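PDB 4F1J: thrombospondin related anonymous protein from Plasmodium falciparum, which is a membrane-anchored adhesion protein of the malaria parasite, whose von Willebrand factor A domain, the part crystallised here, binds magnesium and probably helps engage host-cell ligands. Local coordinates for residues R91-L105 with I125-L139. Numbering follows the deposited sequence.
With MG (magnesium ion), chain H; SO4 (sulfate ion), chain F; EDO (1,2-ethanediol), chain O.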
loop_
_atom_site.group_PDB
_atom_site.type_symbol
_atom_site.label_atom_id
_atom_site.label_comp_id
_atom_site.label_asym_id
_atom_site.label_seq_id
_atom_site.Cartn_x
_atom_site.Cartn_y
_atom_site.Cartn_z
ATOM N N ARG A 91 -16.089 3.848 4.198
ATOM C CA ARG A 91 -16.147 2.499 3.624
ATOM C C ARG A 91 -14.802 2.083 3.031
ATOM O O ARG A 91 -13.792 2.495 3.558
ATOM C CB ARG A 91 -17.336 2.379 2.647
ATOM C CG ARG A 91 -17.384 3.371 1.523
ATOM C CD ARG A 91 -18.681 3.199 0.704
ATOM N NE ARG A 91 -18.682 4.003 -0.512
ATOM C CZ ARG A 91 -18.043 3.681 -1.650
ATOM N NH1 ARG A 91 -17.315 2.568 -1.769
ATOM N NH2 ARG A 91 -18.137 4.481 -2.699
ATOM N N THR A 92 -14.784 1.237 2.004
ATOM C CA THR A 92 -13.517 0.659 1.504
ATOM C C THR A 92 -13.455 0.720 -0.022
ATOM O O THR A 92 -13.582 -0.312 -0.704
ATOM C CB THR A 92 -13.357 -0.793 2.001
ATOM O OG1 THR A 92 -13.637 -0.851 3.416
ATOM C CG2 THR A 92 -11.961 -1.349 1.706
ATOM N N ASN A 93 -13.233 1.930 -0.530
ATOM C CA ASN A 93 -13.226 2.173 -1.967
ATOM C C ASN A 93 -11.812 1.929 -2.503
ATOM O O ASN A 93 -11.128 2.857 -2.947
ATOM C CB ASN A 93 -13.683 3.594 -2.244
ATOM C CG ASN A 93 -14.057 3.844 -3.703
ATOM O OD1 ASN A 93 -13.760 3.066 -4.605
ATOM N ND2 ASN A 93 -14.684 4.972 -3.924
ATOM N N LEU A 94 -11.402 0.665 -2.479
ATOM C CA LEU A 94 -10.099 0.264 -3.024
ATOM C C LEU A 94 -10.008 0.578 -4.507
ATOM O O LEU A 94 -8.944 0.974 -4.998
ATOM C CB LEU A 94 -9.842 -1.230 -2.815
ATOM C CG LEU A 94 -8.502 -1.751 -3.374
ATOM C CD1 LEU A 94 -7.353 -1.023 -2.739
ATOM C CD2 LEU A 94 -8.384 -3.271 -3.191
ATOM N N SER A 95 -11.100 0.401 -5.239
ATOM C CA SER A 95 -11.044 0.604 -6.684
ATOM C C SER A 95 -10.695 2.058 -7.040
ATOM O O SER A 95 -9.927 2.279 -7.970
ATOM C CB SER A 95 -12.330 0.107 -7.364
ATOM O OG SER A 95 -13.460 0.870 -6.952
ATOM N N ASP A 96 -11.177 3.026 -6.271
ATOM C CA ASP A 96 -10.791 4.431 -6.469
ATOM C C ASP A 96 -9.298 4.679 -6.171
ATOM O O ASP A 96 -8.636 5.443 -6.880
ATOM C CB ASP A 96 -11.645 5.385 -5.619
ATOM C CG ASP A 96 -11.478 6.829 -6.028
ATOM O OD1 ASP A 96 -11.566 7.112 -7.245
ATOM O OD2 ASP A 96 -11.240 7.696 -5.162
ATOM N N ALA A 97 -8.802 4.071 -5.105
ATOM C CA ALA A 97 -7.374 4.139 -4.786
ATOM C C ALA A 97 -6.501 3.587 -5.929
ATOM O O ALA A 97 -5.475 4.163 -6.297
ATOM C CB ALA A 97 -7.111 3.344 -3.524
ATOM N N LEU A 98 -6.871 2.424 -6.436
ATOM C CA LEU A 98 -6.151 1.790 -7.563
ATOM C C LEU A 98 -6.282 2.639 -8.844
ATOM O O LEU A 98 -5.328 2.765 -9.633
ATOM C CB LEU A 98 -6.688 0.377 -7.796
ATOM C CG LEU A 98 -6.407 -0.666 -6.715
ATOM C CD1 LEU A 98 -7.284 -1.922 -6.976
ATOM C CD2 LEU A 98 -4.903 -1.008 -6.656
ATOM N N LEU A 99 -7.462 3.209 -9.052
ATOM C CA LEU A 99 -7.681 4.144 -10.161
ATOM C C LEU A 99 -6.685 5.323 -10.142
ATOM O O LEU A 99 -6.179 5.743 -11.177
ATOM C CB LEU A 99 -9.115 4.665 -10.155
ATOM C CG LEU A 99 -9.467 5.751 -11.190
ATOM C CD1 LEU A 99 -9.178 5.290 -12.608
ATOM C CD2 LEU A 99 -10.922 6.111 -11.007
ATOM N N GLN A 100 -6.376 5.847 -8.964
ATOM C CA GLN A 100 -5.435 6.988 -8.879
ATOM C C GLN A 100 -4.056 6.565 -9.339
ATOM O O GLN A 100 -3.349 7.347 -9.998
ATOM C CB GLN A 100 -5.371 7.553 -7.473
ATOM C CG GLN A 100 -6.722 8.055 -6.935
ATOM C CD GLN A 100 -7.536 8.829 -7.946
ATOM O OE1 GLN A 100 -7.081 9.845 -8.491
ATOM N NE2 GLN A 100 -8.736 8.339 -8.249
ATOM N N VAL A 101 -3.669 5.332 -9.009
ATOM C CA VAL A 101 -2.396 4.793 -9.501
ATOM C C VAL A 101 -2.408 4.704 -11.034
ATOM O O VAL A 101 -1.467 5.136 -11.699
ATOM C CB VAL A 101 -2.075 3.450 -8.899
ATOM C CG1 VAL A 101 -0.820 2.858 -9.548
ATOM C CG2 VAL A 101 -1.890 3.599 -7.370
ATOM N N ARG A 102 -3.484 4.151 -11.590
ATOM C CA ARG A 102 -3.579 4.027 -13.037
ATOM C C ARG A 102 -3.575 5.394 -13.703
ATOM O O ARG A 102 -3.092 5.510 -14.809
ATOM C CB ARG A 102 -4.822 3.211 -13.414
ATOM C CG ARG A 102 -4.930 2.835 -14.910
ATOM C CD ARG A 102 -5.994 1.752 -15.108
ATOM N NE ARG A 102 -7.322 2.215 -14.741
ATOM C CZ ARG A 102 -8.211 2.730 -15.582
ATOM N NH1 ARG A 102 -7.907 2.897 -16.855
ATOM N NH2 ARG A 102 -9.407 3.104 -15.138
ATOM N N LYS A 103 -4.082 6.442 -13.032
ATOM C CA LYS A 103 -4.044 7.797 -13.607
ATOM C C LYS A 103 -2.595 8.298 -13.695
ATOM O O LYS A 103 -2.233 8.945 -14.679
ATOM C CB LYS A 103 -4.931 8.772 -12.816
ATOM C CG LYS A 103 -6.405 8.604 -13.069
ATOM C CD LYS A 103 -7.207 9.423 -12.068
ATOM N N HIS A 104 -1.766 7.994 -12.691
ATOM C CA HIS A 104 -0.334 8.314 -12.787
ATOM C C HIS A 104 0.266 7.674 -14.037
ATOM O O HIS A 104 1.045 8.309 -14.762
ATOM C CB HIS A 104 0.462 7.838 -11.562
ATOM C CG HIS A 104 0.227 8.653 -10.328
ATOM N ND1 HIS A 104 -0.956 8.617 -9.624
ATOM C CD2 HIS A 104 1.031 9.524 -9.666
ATOM C CE1 HIS A 104 -0.869 9.428 -8.579
ATOM N NE2 HIS A 104 0.329 9.988 -8.576
ATOM N N LEU A 105 -0.078 6.416 -14.286
ATOM C CA LEU A 105 0.504 5.675 -15.415
ATOM C C LEU A 105 -0.030 6.255 -16.711
ATOM O O LEU A 105 0.748 6.520 -17.644
ATOM C CB LEU A 105 0.190 4.180 -15.318
ATOM C CG LEU A 105 0.614 3.541 -13.982
ATOM C CD1 LEU A 105 0.316 2.038 -13.919
ATOM C CD2 LEU A 105 2.074 3.816 -13.704
ATOM N N ILE A 125 -12.619 -5.901 3.042
ATOM C CA ILE A 125 -12.857 -6.321 1.684
ATOM C C ILE A 125 -13.321 -5.094 0.870
ATOM O O ILE A 125 -14.118 -4.281 1.368
ATOM C CB ILE A 125 -13.942 -7.421 1.667
ATOM C CG1 ILE A 125 -13.465 -8.657 2.458
ATOM C CG2 ILE A 125 -14.251 -7.831 0.244
ATOM C CD1 ILE A 125 -14.593 -9.460 3.028
ATOM N N PRO A 126 -12.870 -4.966 -0.385
ATOM C CA PRO A 126 -13.314 -3.834 -1.166
ATOM C C PRO A 126 -14.834 -3.799 -1.347
ATOM O O PRO A 126 -15.477 -4.848 -1.437
ATOM C CB PRO A 126 -12.650 -4.051 -2.532
ATOM C CG PRO A 126 -11.574 -5.000 -2.282
ATOM C CD PRO A 126 -11.954 -5.837 -1.146
ATOM N N ASP A 127 -15.382 -2.595 -1.407
ATOM C CA ASP A 127 -16.823 -2.435 -1.612
ATOM C C ASP A 127 -17.264 -3.018 -2.938
ATOM O O ASP A 127 -18.398 -3.515 -3.056
ATOM C CB ASP A 127 -17.197 -0.987 -1.457
ATOM C CG ASP A 127 -17.005 -0.491 -0.007
ATOM O OD1 ASP A 127 -17.192 -1.242 0.980
ATOM O OD2 ASP A 127 -16.647 0.661 0.122
ATOM N N SER A 128 -16.360 -2.994 -3.919
ATOM C CA SER A 128 -16.583 -3.643 -5.211
ATOM C C SER A 128 -15.387 -4.508 -5.572
ATOM O O SER A 128 -14.390 -4.024 -6.114
ATOM C CB SER A 128 -16.847 -2.603 -6.293
ATOM O OG SER A 128 -16.901 -3.199 -7.586
ATOM N N ILE A 129 -15.499 -5.805 -5.300
ATOM C CA ILE A 129 -14.465 -6.745 -5.736
ATOM C C ILE A 129 -14.338 -6.723 -7.274
ATOM O O ILE A 129 -13.217 -6.748 -7.797
ATOM C CB ILE A 129 -14.681 -8.151 -5.088
ATOM C CG1 ILE A 129 -14.355 -8.040 -3.605
ATOM C CG2 ILE A 129 -13.809 -9.237 -5.752
ATOM C CD1 ILE A 129 -14.819 -9.154 -2.799
ATOM N N GLN A 130 -15.466 -6.609 -7.972
ATOM C CA GLN A 130 -15.454 -6.519 -9.437
ATOM C C GLN A 130 -14.600 -5.352 -9.951
ATOM O O GLN A 130 -13.696 -5.570 -10.795
ATOM C CB GLN A 130 -16.874 -6.397 -9.991
ATOM C CG GLN A 130 -16.990 -6.637 -11.495
ATOM C CD GLN A 130 -16.861 -8.099 -11.888
ATOM O OE1 GLN A 130 -17.159 -8.999 -11.098
ATOM N NE2 GLN A 130 -16.424 -8.342 -13.117
ATOM N N ASP A 131 -14.853 -4.135 -9.466
ATOM C CA ASP A 131 -14.108 -2.987 -9.948
ATOM C C ASP A 131 -12.672 -2.977 -9.436
ATOM O O ASP A 131 -11.782 -2.474 -10.109
ATOM C CB ASP A 131 -14.784 -1.674 -9.587
ATOM C CG ASP A 131 -14.391 -0.567 -10.530
ATOM O OD1 ASP A 131 -14.311 -0.849 -11.754
ATOM O OD2 ASP A 131 -14.144 0.562 -10.060
ATOM N N SER A 132 -12.445 -3.533 -8.253
ATOM C CA SER A 132 -11.087 -3.607 -7.707
ATOM C C SER A 132 -10.235 -4.561 -8.559
ATOM O O SER A 132 -9.069 -4.269 -8.914
ATOM C CB SER A 132 -11.110 -4.071 -6.245
ATOM O OG SER A 132 -11.622 -3.048 -5.404
ATOM N N LEU A 133 -10.824 -5.702 -8.903
ATOM C CA LEU A 133 -10.144 -6.650 -9.794
ATOM C C LEU A 133 -9.958 -6.138 -11.211
ATOM O O LEU A 133 -8.931 -6.445 -11.828
ATOM C CB LEU A 133 -10.852 -8.013 -9.787
ATOM C CG LEU A 133 -10.661 -8.848 -8.523
ATOM C CD1 LEU A 133 -11.567 -10.088 -8.555
ATOM C CD2 LEU A 133 -9.207 -9.267 -8.266
ATOM N N LYS A 134 -10.911 -5.371 -11.738
ATOM C CA LYS A 134 -10.798 -4.745 -13.044
ATOM C C LYS A 134 -9.652 -3.715 -13.095
ATOM O O LYS A 134 -8.794 -3.760 -13.986
ATOM C CB LYS A 134 -12.102 -4.064 -13.381
ATOM C CG LYS A 134 -12.136 -3.358 -14.678
ATOM C CD LYS A 134 -13.570 -3.174 -15.124
ATOM C CE LYS A 134 -13.696 -2.012 -16.063
ATOM N NZ LYS A 134 -15.084 -1.891 -16.551
ATOM N N GLU A 135 -9.642 -2.797 -12.132
ATOM C CA GLU A 135 -8.483 -1.905 -11.956
ATOM C C GLU A 135 -7.169 -2.669 -11.805
ATOM O O GLU A 135 -6.170 -2.296 -12.445
ATOM C CB GLU A 135 -8.677 -0.935 -10.772
ATOM C CG GLU A 135 -9.670 0.172 -11.034
ATOM C CD GLU A 135 -9.272 1.101 -12.178
ATOM O OE1 GLU A 135 -8.057 1.362 -12.383
ATOM O OE2 GLU A 135 -10.194 1.580 -12.870
ATOM N N SER A 136 -7.131 -3.711 -10.973
ATOM C CA SER A 136 -5.889 -4.429 -10.731
ATOM C C SER A 136 -5.361 -5.070 -12.024
ATOM O O SER A 136 -4.154 -5.082 -12.261
ATOM C CB SER A 136 -6.043 -5.458 -9.607
ATOM O OG SER A 136 -6.807 -6.603 -9.979
ATOM N N ARG A 137 -6.270 -5.575 -12.865
ATOM C CA ARG A 137 -5.875 -6.140 -14.180
ATOM C C ARG A 137 -5.243 -5.100 -15.078
ATOM O O ARG A 137 -4.248 -5.371 -15.754
ATOM C CB ARG A 137 -7.110 -6.711 -14.911
ATOM C CG ARG A 137 -6.844 -7.073 -16.379
ATOM N N LYS A 138 -5.852 -3.924 -15.116
ATOM C CA LYS A 138 -5.389 -2.826 -15.949
ATOM C C LYS A 138 -3.997 -2.404 -15.487
ATOM O O LYS A 138 -3.126 -2.123 -16.291
ATOM C CB LYS A 138 -6.345 -1.643 -15.917
ATOM C CG LYS A 138 -7.651 -1.864 -16.687
ATOM C CD LYS A 138 -8.564 -0.659 -16.634
ATOM C CE LYS A 138 -9.958 -1.009 -17.188
ATOM N NZ LYS A 138 -10.804 0.199 -17.328
ATOM N N LEU A 139 -3.801 -2.360 -14.175
ATOM C CA LEU A 139 -2.474 -2.089 -13.620
ATOM C C LEU A 139 -1.475 -3.189 -13.972
ATOM O O LEU A 139 -0.354 -2.909 -14.377
ATOM C CB LEU A 139 -2.569 -1.910 -12.101
ATOM C CG LEU A 139 -3.362 -0.660 -11.668
ATOM C CD1 LEU A 139 -3.513 -0.661 -10.151
ATOM C CD2 LEU A 139 -2.706 0.636 -12.117
HETATM MG MG MG H . -14.737 1.736 -8.449
HETATM S S SO4 F . -5.649 1.827 -19.231
HETATM O O1 SO4 F . -4.995 0.888 -18.330
HETATM O O2 SO4 F . -5.465 3.196 -18.757
HETATM O O3 SO4 F . -5.083 1.719 -20.567
HETATM O O4 SO4 F . -7.068 1.493 -19.317
HETATM C C1 EDO O . -19.977 -6.323 -7.611
HETATM O O1 EDO O . -18.798 -6.261 -6.802
HETATM C C2 EDO O . -20.715 -4.974 -7.738
HETATM O O2 EDO O . -19.866 -3.809 -7.801
HETATM O O HOH W 1 -16.463 -0.922 3.591
HETATM O O HOH W 2 -15.134 3.070 -6.805
HETATM O O HOH W 3 -9.717 1.949 -19.161
HETATM O O HOH W 4 -13.246 2.897 -9.134
HETATM O O HOH W 5 -15.985 2.809 -9.733
HETATM O O HOH W 6 -16.174 0.592 -7.637
#
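Ser95 and Ser132 mark the tightest backbone approach of two nearly parallel helices, their CA atoms 4.3 Å apart; the axes of helices 94-105 and 129-139 come within 8.4 Å at a crossing angle of 17°. The loops leading into them are joined by Asp127 N donating to Thr92 O. OD2 of Asp127 takes two bonds from opposite faces of its carboxylate: Thr92 N arrives on the syn side at 2.7 Å, while Arg91 NH1 forms a salt bridge on the anti side. A water links Asp127 OD1 to Thr92 OG1.

One magnesium ion joins the helix starts, bound by Ser95 OG and Asp131 OD2, each at 2.1 Å, and by four waters. Ser95 turns OG between its own backbone N and carbonyl carbon (chi1 65°), which brings the oxygen to the metal. Asn93 OD1 caps the first helix through Asp96 N and accepts from one of these waters, while its ND2 bonds to Asn56 O.

Glu135 packs among Ser95, Leu98, Leu99 and Arg102. A bend at chi3 (63°) helps turn the guanidinium of Arg102 for a side-on, two-nitrogen grip on the carboxylate of Glu135, NE to OE1 at 2.6 Å and NH2 to OE2 at 2.8 Å. Lys138 CD lies over one face of that guanidinium, and a sulfate, probably from the crystallisation liquor, takes a weak bond from NH1. Leu139 fills the next hole, its CD1 against Leu98 CD2 at 3.8 Å and its CD2 against Val101, Arg102 and Leu105. Leu98 and Val101 also reach strand 8-15, placing helix 94-105 on the central sheet of the Rossmann-like von Willebrand factor A fold, while Pro126 and Leu133 meet Phe159 of helix 157-163. Thr92 adjoins Ser17 and Asp123 of the first magnesium site, the MIDAS position; Ser95 and Asp131 hold a separate, second ion.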